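Local atomic coordinates of pseudoperoxidase (Leishmania major, PDB entry 5VIA), a protein that binds heme b within a peroxidase-type fold but, as a pseudoperoxidase, probably lacks ordinary peroxidase activity. Residues 185-190 with 241-246; 24-29 with 70-75; 16-21 with 78-83. All coordinates share one frame; numbering follows the deposited sequence.

Interaction 1 (185-190 with 241-246); sequences NRYYQF and AAELEL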
ATOM      1  N   ASN A 185      10.774   4.606  -8.199  1.00 28.79           N
ATOM      2  CA  ASN A 185      10.008   5.710  -8.779  1.00 29.13           C
ATOM      3  C   ASN A 185       9.571   5.465 -10.224  1.00 31.17           C
ATOM      4  O   ASN A 185       9.195   6.398 -10.930  1.00 29.63           O
ATOM      5  CB  ASN A 185      10.819   7.005  -8.705  1.00 28.40           C
ATOM      6  CG  ASN A 185      12.095   6.938  -9.510  1.00 31.17           C
ATOM      7  OD1 ASN A 185      12.640   5.858  -9.729  1.00 30.06           O
ATOM      8  ND2 ASN A 185      12.579   8.093  -9.966  1.00 30.43           N
ATOM      9  N   ARG A 186       9.618   4.213 -10.669  1.00 30.39           N
ATOM     10  CA  ARG A 186       9.236   3.910 -12.044  1.00 31.94           C
ATOM     11  C   ARG A 186       7.751   4.206 -12.272  1.00 28.66           C
ATOM     12  O   ARG A 186       7.346   4.555 -13.372  1.00 31.12           O
ATOM     13  CB  ARG A 186       9.559   2.449 -12.385  1.00 32.67           C
ATOM     14  CG  ARG A 186       9.602   2.186 -13.886  1.00 35.21           C
ATOM     15  CD  ARG A 186      10.185   0.807 -14.233  1.00 32.88           C
ATOM     16  NE  ARG A 186       9.773   0.428 -15.586  1.00 35.52           N
ATOM     17  CZ  ARG A 186       8.592  -0.115 -15.868  1.00 33.46           C
ATOM     18  NH1 ARG A 186       7.724  -0.354 -14.895  1.00 30.46           N
ATOM     19  NH2 ARG A 186       8.279  -0.408 -17.116  1.00 36.16           N
ATOM     20  N   TYR A 187       6.957   4.064 -11.216  1.00 26.76           N
ATOM     21  CA  TYR A 187       5.534   4.395 -11.235  1.00 29.82           C
ATOM     22  C   TYR A 187       5.267   5.760 -11.888  1.00 30.66           C
ATOM     23  O   TYR A 187       4.440   5.880 -12.801  1.00 29.96           O
ATOM     24  CB  TYR A 187       4.998   4.368  -9.793  1.00 27.39           C
ATOM     25  CG  TYR A 187       3.616   4.951  -9.605  1.00 28.93           C
ATOM     26  CD1 TYR A 187       2.471   4.217  -9.915  1.00 28.49           C
ATOM     27  CD2 TYR A 187       3.451   6.231  -9.093  1.00 29.02           C
ATOM     28  CE1 TYR A 187       1.190   4.761  -9.732  1.00 29.48           C
ATOM     29  CE2 TYR A 187       2.182   6.779  -8.907  1.00 29.70           C
ATOM     30  CZ  TYR A 187       1.060   6.042  -9.227  1.00 29.31           C
ATOM     31  OH  TYR A 187      -0.189   6.599  -9.043  1.00 29.35           O
ATOM     32  N   TYR A 188       5.985   6.782 -11.429  1.00 29.27           N
ATOM     33  CA  TYR A 188       5.815   8.134 -11.956  1.00 29.81           C
ATOM     34  C   TYR A 188       6.214   8.234 -13.418  1.00 30.74           C
ATOM     35  O   TYR A 188       5.549   8.911 -14.214  1.00 31.20           O
ATOM     36  CB  TYR A 188       6.639   9.118 -11.117  1.00 29.75           C
ATOM     37  CG  TYR A 188       6.392   8.906  -9.651  1.00 27.75           C
ATOM     38  CD1 TYR A 188       5.184   9.275  -9.084  1.00 27.22           C
ATOM     39  CD2 TYR A 188       7.347   8.301  -8.844  1.00 26.64           C
ATOM     40  CE1 TYR A 188       4.933   9.060  -7.748  1.00 28.35           C
ATOM     41  CE2 TYR A 188       7.111   8.090  -7.499  1.00 26.27           C
ATOM     42  CZ  TYR A 188       5.899   8.467  -6.961  1.00 26.69           C
ATOM     43  OH  TYR A 188       5.639   8.247  -5.634  1.00 25.47           O
ATOM     44  N   GLN A 189       7.313   7.575 -13.767  1.00 36.23           N
ATOM     45  CA  GLN A 189       7.812   7.603 -15.131  1.00 37.17           C
ATOM     46  C   GLN A 189       6.800   6.915 -16.037  1.00 37.79           C
ATOM     47  O   GLN A 189       6.547   7.363 -17.156  1.00 38.71           O
ATOM     48  CB  GLN A 189       9.178   6.907 -15.209  1.00 37.20           C
ATOM     49  CG  GLN A 189      10.248   7.549 -14.313  1.00 36.18           C
ATOM     50  CD  GLN A 189      11.513   6.718 -14.195  1.00 36.81           C
ATOM     51  OE1 GLN A 189      11.549   5.553 -14.598  1.00 37.49           O
ATOM     52  NE2 GLN A 189      12.558   7.312 -13.637  1.00 35.92           N
ATOM     53  N   PHE A 190       6.213   5.831 -15.535  1.00 34.74           N
ATOM     54  CA  PHE A 190       5.252   5.044 -16.307  1.00 34.94           C
ATOM     55  C   PHE A 190       3.979   5.841 -16.598  1.00 36.49           C
ATOM     56  O   PHE A 190       3.527   5.895 -17.750  1.00 35.76           O
ATOM     57  CB  PHE A 190       4.911   3.745 -15.574  1.00 33.62           C
ATOM     58  CG  PHE A 190       4.053   2.808 -16.375  1.00 35.52           C
ATOM     59  CD1 PHE A 190       4.632   1.864 -17.219  1.00 35.88           C
ATOM     60  CD2 PHE A 190       2.668   2.878 -16.297  1.00 35.22           C
ATOM     61  CE1 PHE A 190       3.845   1.008 -17.954  1.00 37.23           C
ATOM     62  CE2 PHE A 190       1.877   2.027 -17.037  1.00 37.27           C
ATOM     63  CZ  PHE A 190       2.463   1.091 -17.858  1.00 37.91           C
ATOM     64  N   ALA A 241      -8.827   5.436 -12.869  1.00 32.88           N
ATOM     65  CA  ALA A 241      -9.063   6.728 -13.515  1.00 33.28           C
ATOM     66  C   ALA A 241      -8.658   7.875 -12.593  1.00 32.45           C
ATOM     67  O   ALA A 241      -8.051   8.853 -13.035  1.00 33.87           O
ATOM     68  CB  ALA A 241     -10.533   6.876 -13.927  1.00 33.73           C
ATOM     69  N   ALA A 242      -8.987   7.741 -11.312  1.00 32.44           N
ATOM     70  CA  ALA A 242      -8.661   8.766 -10.308  1.00 33.48           C
ATOM     71  C   ALA A 242      -7.158   9.040 -10.170  1.00 33.81           C
ATOM     72  O   ALA A 242      -6.742  10.189  -9.973  1.00 33.29           O
ATOM     73  CB  ALA A 242      -9.248   8.382  -8.965  1.00 31.39           C
ATOM     74  N   GLU A 243      -6.345   7.993 -10.254  1.00 35.58           N
ATOM     75  CA  GLU A 243      -4.892   8.141 -10.188  1.00 33.76           C
ATOM     76  C   GLU A 243      -4.367   8.916 -11.398  1.00 35.89           C
ATOM     77  O   GLU A 243      -3.399   9.678 -11.292  1.00 35.65           O
ATOM     78  CB  GLU A 243      -4.234   6.759 -10.110  1.00 33.34           C
ATOM     79  CG  GLU A 243      -3.498   6.463  -8.824  1.00 33.23           C
ATOM     80  CD  GLU A 243      -3.073   5.008  -8.708  1.00 32.85           C
ATOM     81  OE1 GLU A 243      -1.850   4.720  -8.757  1.00 30.28           O
ATOM     82  OE2 GLU A 243      -3.969   4.151  -8.539  1.00 32.82           O
ATOM     83  N   LEU A 244      -5.010   8.717 -12.549  1.00 37.87           N
ATOM     84  CA  LEU A 244      -4.645   9.417 -13.776  1.00 36.44           C
ATOM     85  C   LEU A 244      -5.164  10.855 -13.800  1.00 38.84           C
ATOM     86  O   LEU A 244      -4.494  11.757 -14.318  1.00 39.80           O
ATOM     87  CB  LEU A 244      -5.175   8.650 -14.999  1.00 38.55           C
ATOM     88  CG  LEU A 244      -4.584   7.254 -15.202  1.00 40.38           C
ATOM     89  CD1 LEU A 244      -5.365   6.454 -16.242  1.00 40.76           C
ATOM     90  CD2 LEU A 244      -3.131   7.380 -15.618  1.00 39.55           C
ATOM     91  N   GLU A 245      -6.356  11.076 -13.255  1.00 46.94           N
ATOM     92  CA  GLU A 245      -6.961  12.403 -13.321  1.00 49.94           C
ATOM     93  C   GLU A 245      -6.171  13.397 -12.480  1.00 50.08           C
ATOM     94  O   GLU A 245      -6.170  14.596 -12.757  1.00 53.68           O
ATOM     95  CB  GLU A 245      -8.434  12.361 -12.903  1.00 51.51           C
ATOM     96  CG  GLU A 245      -9.354  11.725 -13.952  1.00 55.06           C
ATOM     97  CD  GLU A 245      -9.313  12.432 -15.303  1.00 58.16           C
ATOM     98  OE1 GLU A 245      -9.623  13.642 -15.367  1.00 58.36           O
ATOM     99  OE2 GLU A 245      -8.978  11.774 -16.313  1.00 60.92           O
ATOM    100  N   LEU A 246      -5.473  12.888 -11.470  1.00 42.59           N
ATOM    101  CA  LEU A 246      -4.620  13.719 -10.630  1.00 40.65           C
ATOM    102  C   LEU A 246      -3.429  14.297 -11.404  1.00 41.40           C
ATOM    103  O   LEU A 246      -2.894  15.343 -11.032  1.00 40.81           O
ATOM    104  CB  LEU A 246      -4.169  12.930  -9.402  1.00 39.05           C
ATOM    105  CG  LEU A 246      -5.325  12.677  -8.431  1.00 40.55           C
ATOM    106  CD1 LEU A 246      -4.887  11.884  -7.226  1.00 39.37           C
ATOM    107  CD2 LEU A 246      -5.940  13.996  -7.992  1.00 42.26           C
TER
HETATM  108  O   HOH W   1      -1.162   9.666  -9.781  1.00 32.98           O
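Tyr187 reaches Glu243 on the histidine side of the heme, where the two helices face each other in the mainly helical peroxidase fold. The tight part is one bond: Tyr187 OH donates to Glu243 OE1 at 2.5 Å, short for a phenol and a carboxylate. The carboxylate meets the ring near its plane, at the edge, and the two planes are only 28° apart, so the phenol O-H can point along the anti lone pair of OE1, the one turned away from OE2. OE1 also has His159 ND1 as a partner, and His159 is an axial ligand of the heme iron. The glutamate thus joins the tyrosine to the ligand histidine, much as the aspartate of the His-Asp pair holds the proximal histidine in classical peroxidases. Glu243 is the second-shell partner of the ligand, and Tyr187 stands one step further out, where its phenol probably helps to fix the rotation of the carboxylate. To reach it, Glu243 extends its chain beyond CG, while its chi1 of -115° is close to eclipsed, a sign of some strain. On its own helix, Tyr187 CD2 rests 3.4 Å above the plane of the Tyr188 ring, displaced toward the rim. The looser part lies on the backbone side, where a water bridges the two helices. It donates to Glu243 O at 2.7 Å but only weakly to Tyr187 OH, at 3.3 Å.

Interaction 2 (24-29 with 70-75); sequences CKQFEF and AGIMNY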
ATOM      1  N   CYS A  24      11.050 -11.729   5.785  1.00 41.06           N
ATOM      2  CA  CYS A  24      11.768 -11.839   4.515  1.00 40.40           C
ATOM      3  C   CYS A  24      11.949 -13.281   4.049  1.00 41.64           C
ATOM      4  O   CYS A  24      11.848 -13.564   2.851  1.00 42.32           O
ATOM      5  CB  CYS A  24      13.136 -11.175   4.622  1.00 42.37           C
ATOM      6  SG  CYS A  24      13.076  -9.385   4.486  1.00 40.05           S
ATOM      7  N   LYS A  25      12.229 -14.183   4.986  1.00 42.45           N
ATOM      8  CA  LYS A  25      12.409 -15.593   4.647  1.00 47.06           C
ATOM      9  C   LYS A  25      11.111 -16.193   4.108  1.00 48.41           C
ATOM     10  O   LYS A  25      11.135 -17.001   3.175  1.00 50.01           O
ATOM     11  CB  LYS A  25      12.924 -16.379   5.859  1.00 50.09           C
ATOM     12  CG  LYS A  25      14.233 -15.826   6.436  1.00 54.02           C
ATOM     13  CD  LYS A  25      14.953 -16.845   7.313  1.00 59.02           C
ATOM     14  CE  LYS A  25      16.349 -16.356   7.744  1.00 60.71           C
ATOM     15  NZ  LYS A  25      16.323 -15.460   8.951  1.00 59.66           N
ATOM     16  N   GLN A  26       9.984 -15.782   4.685  1.00 45.72           N
ATOM     17  CA  GLN A  26       8.673 -16.204   4.195  1.00 45.50           C
ATOM     18  C   GLN A  26       8.466 -15.718   2.758  1.00 44.09           C
ATOM     19  O   GLN A  26       8.000 -16.468   1.891  1.00 44.35           O
ATOM     20  CB  GLN A  26       7.560 -15.686   5.114  1.00 44.71           C
ATOM     21  CG  GLN A  26       7.488 -16.400   6.468  1.00 46.95           C
ATOM     22  CD  GLN A  26       7.313 -17.904   6.326  1.00 50.75           C
ATOM     23  OE1 GLN A  26       6.572 -18.378   5.460  1.00 50.51           O
ATOM     24  NE2 GLN A  26       8.012 -18.663   7.164  1.00 51.71           N
ATOM     25  N   PHE A  27       8.852 -14.468   2.509  1.00 36.82           N
ATOM     26  CA  PHE A  27       8.757 -13.873   1.183  1.00 34.51           C
ATOM     27  C   PHE A  27       9.646 -14.589   0.177  1.00 38.02           C
ATOM     28  O   PHE A  27       9.374 -14.560  -1.021  1.00 39.37           O
ATOM     29  CB  PHE A  27       9.123 -12.386   1.237  1.00 33.09           C
ATOM     30  CG  PHE A  27       8.210 -11.574   2.104  1.00 33.64           C
ATOM     31  CD1 PHE A  27       6.903 -11.996   2.340  1.00 33.75           C
ATOM     32  CD2 PHE A  27       8.654 -10.401   2.694  1.00 32.84           C
ATOM     33  CE1 PHE A  27       6.052 -11.252   3.158  1.00 34.22           C
ATOM     34  CE2 PHE A  27       7.813  -9.653   3.505  1.00 33.90           C
ATOM     35  CZ  PHE A  27       6.507 -10.075   3.734  1.00 34.41           C
ATOM     36  N   GLU A  28      10.707 -15.226   0.655  1.00 47.23           N
ATOM     37  CA  GLU A  28      11.595 -15.953  -0.239  1.00 50.05           C
ATOM     38  C   GLU A  28      10.910 -17.154  -0.901  1.00 50.74           C
ATOM     39  O   GLU A  28      11.267 -17.538  -2.017  1.00 52.88           O
ATOM     40  CB  GLU A  28      12.889 -16.350   0.490  1.00 52.70           C
ATOM     41  CG  GLU A  28      13.845 -15.165   0.657  1.00 52.57           C
ATOM     42  CD  GLU A  28      14.904 -15.371   1.723  1.00 54.78           C
ATOM     43  OE1 GLU A  28      15.065 -16.503   2.221  1.00 58.09           O
ATOM     44  OE2 GLU A  28      15.584 -14.383   2.063  1.00 57.61           O
ATOM     45  N   PHE A  29       9.918 -17.732  -0.226  1.00 47.77           N
ATOM     46  CA  PHE A  29       9.151 -18.844  -0.794  1.00 48.77           C
ATOM     47  C   PHE A  29       7.834 -18.382  -1.412  1.00 48.91           C
ATOM     48  O   PHE A  29       7.330 -19.011  -2.344  1.00 49.22           O
ATOM     49  CB  PHE A  29       8.886 -19.923   0.257  1.00 53.15           C
ATOM     50  CG  PHE A  29       9.999 -20.917   0.394  1.00 57.02           C
ATOM     51  CD1 PHE A  29      10.291 -21.794  -0.646  1.00 58.23           C
ATOM     52  CD2 PHE A  29      10.754 -20.983   1.560  1.00 58.32           C
ATOM     53  CE1 PHE A  29      11.321 -22.717  -0.533  1.00 60.02           C
ATOM     54  CE2 PHE A  29      11.782 -21.900   1.684  1.00 61.96           C
ATOM     55  CZ  PHE A  29      12.066 -22.776   0.634  1.00 62.25           C
ATOM     56  N   ALA A  70      -2.302 -12.965   6.141  1.00 41.29           N
ATOM     57  CA  ALA A  70      -2.701 -13.275   7.507  1.00 41.47           C
ATOM     58  C   ALA A  70      -2.004 -14.546   7.964  1.00 43.63           C
ATOM     59  O   ALA A  70      -1.689 -14.694   9.144  1.00 45.61           O
ATOM     60  CB  ALA A  70      -4.201 -13.419   7.612  1.00 43.18           C
ATOM     61  N   GLY A  71      -1.775 -15.461   7.024  1.00 41.46           N
ATOM     62  CA  GLY A  71      -0.965 -16.642   7.276  1.00 42.37           C
ATOM     63  C   GLY A  71       0.426 -16.288   7.791  1.00 41.72           C
ATOM     64  O   GLY A  71       0.867 -16.825   8.807  1.00 44.35           O
ATOM     65  N   ILE A  72       1.120 -15.387   7.100  1.00 39.94           N
ATOM     66  CA  ILE A  72       2.453 -14.961   7.529  1.00 41.87           C
ATOM     67  C   ILE A  72       2.418 -14.209   8.873  1.00 40.98           C
ATOM     68  O   ILE A  72       3.270 -14.422   9.741  1.00 42.08           O
ATOM     69  CB  ILE A  72       3.148 -14.106   6.433  1.00 41.42           C
ATOM     70  CG1 ILE A  72       3.424 -14.966   5.188  1.00 42.29           C
ATOM     71  CG2 ILE A  72       4.453 -13.484   6.951  1.00 38.76           C
ATOM     72  CD1 ILE A  72       4.317 -14.293   4.146  1.00 42.87           C
ATOM     73  N   MET A  73       1.423 -13.342   9.043  1.00 46.35           N
ATOM     74  CA  MET A  73       1.253 -12.593  10.281  1.00 47.37           C
ATOM     75  C   MET A  73       1.073 -13.520  11.469  1.00 49.10           C
ATOM     76  O   MET A  73       1.610 -13.262  12.549  1.00 51.10           O
ATOM     77  CB  MET A  73       0.036 -11.674  10.185  1.00 48.89           C
ATOM     78  CG  MET A  73       0.071 -10.688   9.043  1.00 49.55           C
ATOM     79  SD  MET A  73       1.351  -9.442   9.249  1.00 52.47           S
ATOM     80  CE  MET A  73       0.821  -8.225   8.040  1.00 46.57           C
ATOM     81  N   ASN A  74       0.310 -14.596  11.270  1.00 49.41           N
ATOM     82  CA  ASN A  74       0.119 -15.596  12.310  1.00 53.00           C
ATOM     83  C   ASN A  74       1.425 -16.315  12.629  1.00 54.22           C
ATOM     84  O   ASN A  74       1.690 -16.645  13.787  1.00 54.64           O
ATOM     85  CB  ASN A  74      -0.964 -16.616  11.914  1.00 56.30           C
ATOM     86  CG  ASN A  74      -2.355 -15.994  11.803  1.00 55.78           C
ATOM     87  OD1 ASN A  74      -2.637 -14.952  12.407  1.00 53.29           O
ATOM     88  ND2 ASN A  74      -3.230 -16.634  11.024  1.00 56.91           N
ATOM     89  N   TYR A  75       2.237 -16.562  11.602  1.00 54.22           N
ATOM     90  CA  TYR A  75       3.539 -17.188  11.815  1.00 55.59           C
ATOM     91  C   TYR A  75       4.444 -16.268  12.621  1.00 53.72           C
ATOM     92  O   TYR A  75       5.076 -16.700  13.581  1.00 55.80           O
ATOM     93  CB  TYR A  75       4.230 -17.549  10.498  1.00 55.81           C
ATOM     94  CG  TYR A  75       5.622 -18.099  10.716  1.00 58.92           C
ATOM     95  CD1 TYR A  75       5.811 -19.426  11.066  1.00 61.69           C
ATOM     96  CD2 TYR A  75       6.744 -17.287  10.586  1.00 59.67           C
ATOM     97  CE1 TYR A  75       7.072 -19.930  11.278  1.00 64.95           C
ATOM     98  CE2 TYR A  75       8.015 -17.789  10.800  1.00 62.17           C
ATOM     99  CZ  TYR A  75       8.168 -19.110  11.142  1.00 65.04           C
ATOM    100  OH  TYR A  75       9.428 -19.622  11.358  1.00 69.97           O
TER
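Over one face of the Tyr75 ring sits the amide nitrogen of Gln26, 3.7 Å above the plane and displaced toward the rim, with CE2 the nearest ring atom. The amide is tilted 47° to the ring and the two side chains cross at about a right angle, so the group pokes at the face with its nitrogen and does not stack flat. The Phe27 ring is met at a slant by Ile72 CD1. This is helix-to-helix packing in the peroxidase fold: helices 16-29 and 67-79 run roughly antiparallel, their short segments at 144° and 11.0 Å apart at the closest approach of the axes. Side chains bridge that wide gap, Gln26 and Ile72 being nearest in the backbone. Gln26 fits by bending back at chi2 (-57°), which carries its amide to Tyr75 and leaves CB, at the root, for Ile72. The outer half, Gln26 on Tyr75, lies toward the surface, whereas the inner half is greasy and buried. There Phe27 also touches Ala34 and Ser37 of helix 33-49, and Ala95 of helix 85-99, while Ile72 touches Leu33. Helix 33-49 carries Thr36, which binds heme, so this pair of helices backs onto a heme-lining one. Where the two halves meet, the methyl tip of Ile72 rests against two neighbours on helix 16-29: CD1 is 3.7 Å from Gln26 CB and 3.6 Å from Phe27 CE1.

Interaction 3 (16-21 with 78-83); sequences REDVVA and STYPAS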
ATOM      1  N   ARG A  16      13.878  -5.572  16.279  1.00 41.96           N
ATOM      2  CA  ARG A  16      13.013  -5.315  15.133  1.00 39.98           C
ATOM      3  C   ARG A  16      13.542  -5.926  13.832  1.00 39.17           C
ATOM      4  O   ARG A  16      12.760  -6.228  12.928  1.00 38.84           O
ATOM      5  CB  ARG A  16      12.785  -3.807  14.967  1.00 40.11           C
ATOM      6  CG  ARG A  16      14.062  -3.013  14.728  1.00 40.69           C
ATOM      7  CD  ARG A  16      13.830  -1.506  14.791  1.00 40.02           C
ATOM      8  NE  ARG A  16      15.107  -0.786  14.794  1.00 40.70           N
ATOM      9  CZ  ARG A  16      15.235   0.518  15.021  1.00 39.39           C
ATOM     10  NH1 ARG A  16      14.163   1.260  15.272  1.00 37.31           N
ATOM     11  NH2 ARG A  16      16.438   1.075  15.005  1.00 39.47           N
ATOM     12  N   GLU A  17      14.858  -6.114  13.741  1.00 49.62           N
ATOM     13  CA  GLU A  17      15.465  -6.681  12.537  1.00 49.95           C
ATOM     14  C   GLU A  17      15.240  -8.185  12.443  1.00 51.16           C
ATOM     15  O   GLU A  17      15.234  -8.748  11.343  1.00 51.74           O
ATOM     16  CB  GLU A  17      16.968  -6.393  12.479  1.00 54.66           C
ATOM     17  CG  GLU A  17      17.387  -5.081  13.100  1.00 58.42           C
ATOM     18  CD  GLU A  17      17.609  -5.205  14.592  1.00 62.96           C
ATOM     19  OE1 GLU A  17      18.139  -6.251  15.033  1.00 65.42           O
ATOM     20  OE2 GLU A  17      17.243  -4.259  15.321  1.00 63.21           O
ATOM     21  N   ASP A  18      15.074  -8.836  13.595  1.00 46.82           N
ATOM     22  CA  ASP A  18      14.775 -10.267  13.632  1.00 48.03           C
ATOM     23  C   ASP A  18      13.400 -10.531  13.030  1.00 46.21           C
ATOM     24  O   ASP A  18      13.227 -11.475  12.257  1.00 47.19           O
ATOM     25  CB  ASP A  18      14.823 -10.803  15.066  1.00 51.78           C
ATOM     26  CG  ASP A  18      16.239 -10.948  15.590  1.00 55.14           C
ATOM     27  OD1 ASP A  18      17.181 -10.873  14.776  1.00 55.34           O
ATOM     28  OD2 ASP A  18      16.405 -11.152  16.816  1.00 57.69           O
ATOM     29  N   VAL A  19      12.428  -9.692  13.386  1.00 38.67           N
ATOM     30  CA  VAL A  19      11.076  -9.835  12.862  1.00 37.65           C
ATOM     31  C   VAL A  19      11.098  -9.583  11.357  1.00 36.69           C
ATOM     32  O   VAL A  19      10.536 -10.361  10.576  1.00 35.88           O
ATOM     33  CB  VAL A  19      10.080  -8.869  13.545  1.00 38.13           C
ATOM     34  CG1 VAL A  19       8.656  -9.154  13.071  1.00 36.40           C
ATOM     35  CG2 VAL A  19      10.171  -9.004  15.058  1.00 37.83           C
ATOM     36  N   VAL A  20      11.771  -8.509  10.955  1.00 38.78           N
ATOM     37  CA  VAL A  20      11.966  -8.218   9.538  1.00 38.31           C
ATOM     38  C   VAL A  20      12.637  -9.383   8.793  1.00 38.19           C
ATOM     39  O   VAL A  20      12.229  -9.744   7.690  1.00 38.55           O
ATOM     40  CB  VAL A  20      12.766  -6.907   9.342  1.00 39.13           C
ATOM     41  CG1 VAL A  20      13.256  -6.777   7.903  1.00 37.07           C
ATOM     42  CG2 VAL A  20      11.909  -5.692   9.750  1.00 37.53           C
ATOM     43  N   ALA A  21      13.648  -9.996   9.401  1.00 38.95           N
ATOM     44  CA  ALA A  21      14.358 -11.081   8.737  1.00 39.29           C
ATOM     45  C   ALA A  21      13.472 -12.319   8.600  1.00 42.09           C
ATOM     46  O   ALA A  21      13.517 -13.010   7.582  1.00 43.38           O
ATOM     47  CB  ALA A  21      15.625 -11.412   9.479  1.00 43.04           C
ATOM     48  N   SER A  78       3.277 -16.055  16.299  1.00 51.40           N
ATOM     49  CA  SER A  78       3.642 -17.260  17.045  1.00 54.61           C
ATOM     50  C   SER A  78       5.136 -17.272  17.344  1.00 55.40           C
ATOM     51  O   SER A  78       5.559 -17.619  18.447  1.00 56.82           O
ATOM     52  CB  SER A  78       3.264 -18.522  16.268  1.00 57.90           C
ATOM     53  OG  SER A  78       1.864 -18.739  16.279  1.00 60.96           O
ATOM     54  N   THR A  79       5.920 -16.887  16.344  1.00 57.90           N
ATOM     55  CA  THR A  79       7.372 -16.791  16.457  1.00 58.83           C
ATOM     56  C   THR A  79       7.762 -15.710  17.461  1.00 57.69           C
ATOM     57  O   THR A  79       8.672 -15.899  18.275  1.00 58.91           O
ATOM     58  CB  THR A  79       8.001 -16.458  15.087  1.00 56.25           C
ATOM     59  OG1 THR A  79       7.636 -17.466  14.133  1.00 56.74           O
ATOM     60  CG2 THR A  79       9.512 -16.385  15.189  1.00 56.66           C
ATOM     61  N   TYR A  80       7.059 -14.581  17.398  1.00 54.89           N
ATOM     62  CA  TYR A  80       7.280 -13.467  18.317  1.00 52.63           C
ATOM     63  C   TYR A  80       6.055 -13.161  19.190  1.00 52.98           C
ATOM     64  O   TYR A  80       5.421 -12.117  19.038  1.00 52.22           O
ATOM     65  CB  TYR A  80       7.728 -12.214  17.546  1.00 49.20           C
ATOM     66  CG  TYR A  80       8.989 -12.445  16.739  1.00 50.85           C
ATOM     67  CD1 TYR A  80      10.233 -12.451  17.353  1.00 53.06           C
ATOM     68  CD2 TYR A  80       8.932 -12.682  15.372  1.00 49.73           C
ATOM     69  CE1 TYR A  80      11.386 -12.674  16.635  1.00 53.69           C
ATOM     70  CE2 TYR A  80      10.082 -12.904  14.639  1.00 52.15           C
ATOM     71  CZ  TYR A  80      11.308 -12.897  15.278  1.00 54.36           C
ATOM     72  OH  TYR A  80      12.461 -13.119  14.561  1.00 53.67           O
ATOM     73  N   PRO A  81       5.734 -14.062  20.136  1.00 56.62           N
ATOM     74  CA  PRO A  81       4.660 -13.773  21.095  1.00 56.70           C
ATOM     75  C   PRO A  81       5.109 -12.596  21.954  1.00 57.93           C
ATOM     76  O   PRO A  81       6.256 -12.199  21.808  1.00 61.29           O
ATOM     77  CB  PRO A  81       4.599 -15.050  21.933  1.00 58.05           C
ATOM     78  CG  PRO A  81       5.983 -15.582  21.889  1.00 58.68           C
ATOM     79  CD  PRO A  81       6.481 -15.278  20.504  1.00 56.68           C
ATOM     80  N   ALA A  82       4.252 -12.034  22.798  1.00 57.98           N
ATOM     81  CA  ALA A  82       4.631 -10.861  23.607  1.00 60.12           C
ATOM     82  C   ALA A  82       4.805  -9.572  22.808  1.00 59.16           C
ATOM     83  O   ALA A  82       4.900  -8.490  23.389  1.00 60.08           O
ATOM     84  CB  ALA A  82       5.880 -11.131  24.468  1.00 61.33           C
ATOM     85  N   SER A  83       4.868  -9.680  21.485  1.00 55.23           N
ATOM     86  CA  SER A  83       4.744  -8.500  20.642  1.00 52.71           C
ATOM     87  C   SER A  83       3.279  -8.316  20.298  1.00 48.95           C
ATOM     88  O   SER A  83       2.533  -9.289  20.222  1.00 49.33           O
ATOM     89  CB  SER A  83       5.553  -8.660  19.357  1.00 53.88           C
ATOM     90  OG  SER A  83       5.259  -7.604  18.460  1.00 54.83           O
TER
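The hydroxyl of Tyr80 sits against the backbone of helix 16-29 at Asp18, OH to O 2.9 Å, and Ser22, one turn further on, is hydrogen-bonded through OG to both of those oxygens. Three oxygens from three residues therefore gather at one spot, the serine joining the phenol to the carbonyl and probably helping to set the phenol's position. Beside this cluster the first carbon of the Asp18 side chain is pressed in as well, CB to Tyr80 OH 3.3 Å. Further back along the ring comes Val19. Its CG2 lies almost exactly over the ring centre, 3.8 Å from the centroid and only 7° off the normal, a well-formed CH-pi contact. The valine reaches that place because CG2 stands anti to its carbonyl carbon while CG1 stands anti to the backbone N (chi1 -174°). Val19 CA also approaches the rim at CE2, 3.7 Å away, so the helix backbone itself closes on the ring. In the helical peroxidase fold this is where the end of helix 67-79 meets the start of helix 16-29: Tyr80 is the first residue past the former helix to leave helical backbone angles, and its side chain points back at the neighbour. The other face of its ring is covered by Thr79 CG2, 3.6 Å above the plane and displaced toward the rim. Tyr14, in the loop before helix 16-29, meets the Tyr80 ring edge-to-face, and Val19 also packs on Leu91 of helix 85-99.

In the fold
Interactions 2 and 3 are neighbours, their centres about 11 Å apart, and both join helix 16-29 to helix 67-79. Because these helices run roughly antiparallel, contact 16-21 with 78-83 closes the outer loop and contact 24-29 with 70-75 is nested inside it, so together they tie the pair at two successive levels. Interaction 1 opens later in the chain, after both have closed, and lies on the opposite side of the chain's centre, about 30 Å from interaction 2 and 35 Å from interaction 3, centre to centre. It alone reaches a heme ligand, His159; interaction 2 stands behind a heme-lining helix, and interaction 3 lies away from the heme site.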